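Local coordinates for condensin complex subunit 3 (Schizosaccharomyces pombe, PDB 5OQR), which serves as a regulatory HEAT-repeat subunit of condensin, the complex required to convert interphase chromatin into condensed mitotic-like chromosomes, at residues Ile224-Val228 with Arg268-Asn274; Val228-Lys232 with Met249-Trp254. Numbering follows the deposited sequence.

Interaction 1 of 2, residues Ile224-Val228 with Arg268-Asn274; sequences IKKRV and RLDVSNN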
loop_
_atom_site.group_PDB
_atom_site.type_symbol
_atom_site.label_atom_id
_atom_site.label_comp_id
_atom_site.label_asym_id
_atom_site.label_seq_id
_atom_site.Cartn_x
_atom_site.Cartn_y
_atom_site.Cartn_z
ATOM N N ILE A 224 12.820 12.703 -12.100
ATOM C CA ILE A 224 13.504 11.857 -11.124
ATOM C C ILE A 224 12.526 11.383 -10.057
ATOM O O ILE A 224 12.585 10.233 -9.606
ATOM C CB ILE A 224 14.701 12.609 -10.510
ATOM C CG1 ILE A 224 15.707 12.962 -11.612
ATOM C CG2 ILE A 224 15.356 11.765 -9.412
ATOM C CD1 ILE A 224 17.002 13.594 -11.126
ATOM N N LYS A 225 11.608 12.254 -9.641
ATOM C CA LYS A 225 10.635 11.865 -8.629
ATOM C C LYS A 225 9.594 10.901 -9.176
ATOM O O LYS A 225 8.977 10.166 -8.396
ATOM C CB LYS A 225 9.960 13.110 -8.050
ATOM C CG LYS A 225 10.943 14.183 -7.583
ATOM C CD LYS A 225 11.885 13.674 -6.487
ATOM C CE LYS A 225 13.205 14.423 -6.494
ATOM N NZ LYS A 225 14.222 13.749 -5.636
ATOM N N LYS A 226 9.387 10.881 -10.491
ATOM C CA LYS A 226 8.530 9.865 -11.090
ATOM C C LYS A 226 9.241 8.518 -11.145
ATOM O O LYS A 226 8.658 7.486 -10.804
ATOM C CB LYS A 226 8.097 10.301 -12.490
ATOM C CG LYS A 226 6.969 11.320 -12.507
ATOM C CD LYS A 226 6.554 11.655 -13.930
ATOM C CE LYS A 226 5.511 12.758 -13.968
ATOM N NZ LYS A 226 6.119 14.112 -13.849
ATOM N N ARG A 227 10.509 8.517 -11.567
ATOM C CA ARG A 227 11.279 7.278 -11.617
ATOM C C ARG A 227 11.289 6.581 -10.265
ATOM O O ARG A 227 11.166 5.355 -10.188
ATOM C CB ARG A 227 12.714 7.566 -12.056
ATOM C CG ARG A 227 12.852 8.364 -13.337
ATOM C CD ARG A 227 14.282 8.832 -13.514
ATOM N NE ARG A 227 14.426 9.790 -14.605
ATOM C CZ ARG A 227 15.524 10.500 -14.837
ATOM N NH1 ARG A 227 16.583 10.369 -14.049
ATOM N NH2 ARG A 227 15.564 11.347 -15.855
ATOM N N VAL A 228 11.443 7.349 -9.187
ATOM C CA VAL A 228 11.547 6.756 -7.858
ATOM C C VAL A 228 10.184 6.278 -7.379
ATOM O O VAL A 228 10.064 5.208 -6.770
ATOM C CB VAL A 228 12.173 7.765 -6.878
ATOM C CG1 VAL A 228 12.182 7.217 -5.456
ATOM C CG2 VAL A 228 13.582 8.111 -7.316
ATOM N N ARG A 268 20.836 8.304 -11.972
ATOM C CA ARG A 268 19.577 8.889 -12.409
ATOM C C ARG A 268 18.458 8.674 -11.398
ATOM O O ARG A 268 17.283 8.841 -11.739
ATOM C CB ARG A 268 19.175 8.313 -13.767
ATOM C CG ARG A 268 20.171 8.568 -14.888
ATOM C CD ARG A 268 20.029 9.966 -15.476
ATOM N NE ARG A 268 20.510 11.009 -14.573
ATOM C CZ ARG A 268 21.780 11.385 -14.464
ATOM N NH1 ARG A 268 22.720 10.801 -15.197
ATOM N NH2 ARG A 268 22.118 12.345 -13.614
ATOM N N LEU A 269 18.797 8.302 -10.163
ATOM C CA LEU A 269 17.807 8.075 -9.122
ATOM C C LEU A 269 18.010 8.950 -7.894
ATOM O O LEU A 269 17.215 8.854 -6.951
ATOM C CB LEU A 269 17.813 6.601 -8.697
ATOM C CG LEU A 269 17.445 5.580 -9.775
ATOM C CD1 LEU A 269 17.574 4.178 -9.220
ATOM C CD2 LEU A 269 16.039 5.818 -10.299
ATOM N N ASP A 270 19.038 9.793 -7.873
ATOM C CA ASP A 270 19.303 10.687 -6.749
ATOM C C ASP A 270 19.312 9.909 -5.434
ATOM O O ASP A 270 18.523 10.151 -4.520
ATOM C CB ASP A 270 18.277 11.821 -6.715
ATOM C CG ASP A 270 18.704 12.965 -5.823
ATOM O OD1 ASP A 270 17.820 13.687 -5.318
ATOM O OD2 ASP A 270 19.923 13.145 -5.631
ATOM N N VAL A 271 20.248 8.960 -5.353
ATOM C CA VAL A 271 20.235 7.977 -4.274
ATOM C C VAL A 271 20.408 8.638 -2.915
ATOM O O VAL A 271 19.876 8.153 -1.910
ATOM C CB VAL A 271 21.319 6.909 -4.522
ATOM C CG1 VAL A 271 21.068 6.204 -5.842
ATOM C CG2 VAL A 271 22.710 7.527 -4.501
ATOM N N SER A 272 21.157 9.740 -2.849
ATOM C CA SER A 272 21.372 10.399 -1.565
ATOM C C SER A 272 20.062 10.893 -0.967
ATOM O O SER A 272 19.936 10.986 0.259
ATOM C CB SER A 272 22.359 11.554 -1.723
ATOM O OG SER A 272 21.999 12.393 -2.805
ATOM N N ASN A 273 19.078 11.206 -1.807
ATOM C CA ASN A 273 17.767 11.638 -1.344
ATOM C C ASN A 273 16.716 10.540 -1.422
ATOM O O ASN A 273 15.607 10.730 -0.914
ATOM C CB ASN A 273 17.293 12.850 -2.152
ATOM C CG ASN A 273 18.077 14.104 -1.832
ATOM O OD1 ASN A 273 17.912 14.694 -0.765
ATOM N ND2 ASN A 273 18.932 14.523 -2.755
ATOM N N ASN A 274 17.034 9.403 -2.040
ATOM C CA ASN A 274 16.111 8.285 -2.166
ATOM C C ASN A 274 16.867 6.991 -1.863
ATOM O O ASN A 274 16.963 6.079 -2.676
ATOM C CB ASN A 274 15.484 8.255 -3.557
ATOM C CG ASN A 274 14.943 9.601 -3.979
ATOM O OD1 ASN A 274 13.849 9.996 -3.581
ATOM N ND2 ASN A 274 15.706 10.315 -4.791
HETATM O O HOH W 1 18.171 12.182 -13.643
#
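Polar contacts frame this junction between the first turn of helix 224-235 and the loop 268-274. Arg-227 donates from NH1 to the carbonyl O of Arg-268 (2.9 Å), while its other guanidinium nitrogens bond to backbone carbonyls of Arg-220 and Leu-222. A water accepts from both arginines, 2.4 Å from Arg-227 NH1 and 2.8 Å from Arg-268 NE, which lie 4.0 Å apart. Farther along the loop, Lys-225 NZ makes a long salt bridge to Asp-270 OD1 (3.6 Å). Between these polar groups lies apolar packing: Ile-224 CG2 sits 4.0 Å from Asp-270 CB, Arg-227 CB 4.1 Å from Leu-269 CD2, and Val-228 CG2 4.5 Å from Leu-269 CD2. Val-228 CG1 also meets Asn-274 OD1 (3.7 Å). The loop braces itself into a compact turn: Asn-274 ND2 donates to Asp-270 O (2.8 Å) and weakly to Leu-269 O (3.0 Å), and Asn-273 ND2 to Asp-270 OD1 (2.9 Å). Although at the N-cap position of helix 275-288, Asn-274 makes no capping bond with its side chain. The arrangement is consistent with packing between neighbouring repeats of a HEAT solenoid: helix 224-235 of HEAT repeat 5 rests on the loop leading into helix 275-288.

Interaction 2 of 2, residues Val228-Lys232 with Met249-Trp254; sequences VRILK and MLAYQW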
loop_
_atom_site.group_PDB
_atom_site.type_symbol
_atom_site.label_atom_id
_atom_site.label_comp_id
_atom_site.label_asym_id
_atom_site.label_seq_id
_atom_site.Cartn_x
_atom_site.Cartn_y
_atom_site.Cartn_z
ATOM N N VAL A 228 11.443 7.349 -9.187
ATOM C CA VAL A 228 11.547 6.756 -7.858
ATOM C C VAL A 228 10.184 6.278 -7.379
ATOM O O VAL A 228 10.064 5.208 -6.770
ATOM C CB VAL A 228 12.173 7.765 -6.878
ATOM C CG1 VAL A 228 12.182 7.217 -5.456
ATOM C CG2 VAL A 228 13.582 8.111 -7.316
ATOM N N ARG A 229 9.134 7.057 -7.642
ATOM C CA ARG A 229 7.802 6.662 -7.204
ATOM C C ARG A 229 7.367 5.375 -7.892
ATOM O O ARG A 229 6.698 4.531 -7.286
ATOM C CB ARG A 229 6.809 7.791 -7.476
ATOM C CG ARG A 229 5.554 7.722 -6.620
ATOM C CD ARG A 229 4.885 9.082 -6.466
ATOM N NE ARG A 229 4.291 9.561 -7.717
ATOM C CZ ARG A 229 4.731 10.589 -8.439
ATOM N NH1 ARG A 229 5.787 11.296 -8.058
ATOM N NH2 ARG A 229 4.098 10.923 -9.557
ATOM N N ILE A 230 7.753 5.201 -9.158
ATOM C CA ILE A 230 7.461 3.959 -9.871
ATOM C C ILE A 230 8.088 2.776 -9.145
ATOM O O ILE A 230 7.403 1.826 -8.750
ATOM C CB ILE A 230 7.957 4.046 -11.326
ATOM C CG1 ILE A 230 7.141 5.082 -12.100
ATOM C CG2 ILE A 230 7.868 2.684 -12.015
ATOM C CD1 ILE A 230 7.705 5.415 -13.456
ATOM N N LEU A 231 9.411 2.815 -8.969
ATOM C CA LEU A 231 10.115 1.682 -8.382
ATOM C C LEU A 231 9.651 1.420 -6.956
ATOM O O LEU A 231 9.534 0.264 -6.536
ATOM C CB LEU A 231 11.622 1.930 -8.421
ATOM C CG LEU A 231 12.210 2.214 -9.803
ATOM C CD1 LEU A 231 13.694 2.515 -9.685
ATOM C CD2 LEU A 231 11.971 1.047 -10.746
ATOM N N LYS A 232 9.381 2.480 -6.194
ATOM C CA LYS A 232 8.907 2.301 -4.827
ATOM C C LYS A 232 7.630 1.474 -4.801
ATOM O O LYS A 232 7.491 0.548 -3.994
ATOM C CB LYS A 232 8.680 3.662 -4.170
ATOM C CG LYS A 232 8.402 3.585 -2.676
ATOM C CD LYS A 232 7.949 4.920 -2.112
ATOM C CE LYS A 232 6.539 5.269 -2.562
ATOM N NZ LYS A 232 6.038 6.517 -1.927
ATOM N N MET A 249 11.181 -4.814 -15.712
ATOM C CA MET A 249 11.325 -3.528 -16.385
ATOM C C MET A 249 12.589 -2.821 -15.927
ATOM O O MET A 249 13.272 -2.169 -16.724
ATOM C CB MET A 249 10.101 -2.659 -16.108
ATOM C CG MET A 249 10.230 -1.202 -16.558
ATOM S SD MET A 249 9.004 -0.140 -15.777
ATOM C CE MET A 249 9.558 -0.182 -14.074
ATOM N N LEU A 250 12.906 -2.931 -14.639
ATOM C CA LEU A 250 14.093 -2.286 -14.098
ATOM C C LEU A 250 15.360 -3.001 -14.548
ATOM O O LEU A 250 16.373 -2.356 -14.838
ATOM C CB LEU A 250 13.988 -2.251 -12.570
ATOM C CG LEU A 250 15.078 -1.597 -11.716
ATOM C CD1 LEU A 250 16.175 -2.592 -11.378
ATOM C CD2 LEU A 250 15.655 -0.358 -12.386
ATOM N N ALA A 251 15.315 -4.326 -14.645
ATOM C CA ALA A 251 16.512 -5.124 -14.861
ATOM C C ALA A 251 16.802 -5.424 -16.326
ATOM O O ALA A 251 17.879 -5.948 -16.623
ATOM C CB ALA A 251 16.401 -6.446 -14.095
ATOM N N TYR A 252 15.887 -5.118 -17.245
ATOM C CA TYR A 252 16.107 -5.464 -18.646
ATOM C C TYR A 252 15.876 -4.284 -19.581
ATOM O O TYR A 252 16.534 -4.182 -20.620
ATOM C CB TYR A 252 15.212 -6.635 -19.051
ATOM C CG TYR A 252 15.721 -7.979 -18.577
ATOM C CD1 TYR A 252 16.907 -8.504 -19.067
ATOM C CD2 TYR A 252 15.014 -8.724 -17.647
ATOM C CE1 TYR A 252 17.379 -9.728 -18.639
ATOM C CE2 TYR A 252 15.476 -9.951 -17.214
ATOM C CZ TYR A 252 16.659 -10.447 -17.714
ATOM O OH TYR A 252 17.127 -11.670 -17.286
ATOM N N GLN A 253 14.953 -3.390 -19.234
ATOM C CA GLN A 253 14.722 -2.206 -20.057
ATOM C C GLN A 253 15.514 -1.005 -19.545
ATOM O O GLN A 253 16.315 -0.422 -20.281
ATOM C CB GLN A 253 13.230 -1.869 -20.102
ATOM C CG GLN A 253 12.894 -0.767 -21.102
ATOM C CD GLN A 253 11.645 0.002 -20.732
ATOM O OE1 GLN A 253 10.715 -0.544 -20.142
ATOM N NE2 GLN A 253 11.623 1.286 -21.070
ATOM N N TRP A 254 15.290 -0.620 -18.288
ATOM C CA TRP A 254 15.924 0.585 -17.764
ATOM C C TRP A 254 17.440 0.453 -17.753
ATOM O O TRP A 254 18.155 1.409 -18.074
ATOM C CB TRP A 254 15.394 0.886 -16.364
ATOM C CG TRP A 254 13.993 1.410 -16.379
ATOM C CD1 TRP A 254 13.077 1.265 -17.377
ATOM C CD2 TRP A 254 13.351 2.179 -15.357
ATOM N NE1 TRP A 254 11.904 1.888 -17.038
ATOM C CE2 TRP A 254 12.046 2.459 -15.802
ATOM C CE3 TRP A 254 13.754 2.656 -14.108
ATOM C CZ2 TRP A 254 11.141 3.193 -15.044
ATOM C CZ3 TRP A 254 12.853 3.385 -13.356
ATOM C CH2 TRP A 254 11.562 3.645 -13.825
#
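Side chains reach from both helices to fill the gap between 228-232 and 249-254. Leu-231 has its CA-to-CB bond directed sideways, yet its mt conformation (chi1 -56°, chi2 177°) carries CD2 across to lie 3.6 Å from Trp-254 CZ3, 4.2 Å from Leu-250 CG and 4.3 Å from Met-249 CE. Ile-230 points toward the partner and, with chi1 at -67°, places CG2 3.9 Å from Met-249 CE and 4.2 Å from Trp-254 CH2. Met-249 is t at chi1 and chi2 but p at chi3, a final bend that brings its methyl against both aliphatic side chains. Trp-254 (chi1 -73°) extends the six-membered part of its indole toward the same pair, which approach it obliquely; its ring also stacks with Phe-219. Such reach is needed because the axes of the two short segments approach only to 12.5 Å, with 136° between their directions. A wider pi-type turn, marked by the bond from Trp-254 N to Met-249 O (3.0 Å), helps set Met-249 and Trp-254 on a common face. Five buried side chains thus meet through apolar contact alone, which implies that here the paired helices of HEAT repeat 5 are joined by close fit rather than directional bonds.

Both interactions use helix 224-235 and share Val-228, which faces the loop in interaction 1 and turns away from the partner helix in interaction 2. Their centres are 11 Å apart, and they are in direct touch: Leu-269 CD2 lies 4.1 Å from Leu-231 CD1, and Arg-227 O 4.0 Å from Trp-254 CH2. Interaction 2 is fully buried and purely apolar, as suits the inside of one helical repeat. Interaction 1 is only partly buried and mixes aliphatic packing with charge, backbone carbonyls and water, in keeping with a partly exposed edge of the fold. One helix is thus joined to its own repeat partner and to the chain that follows.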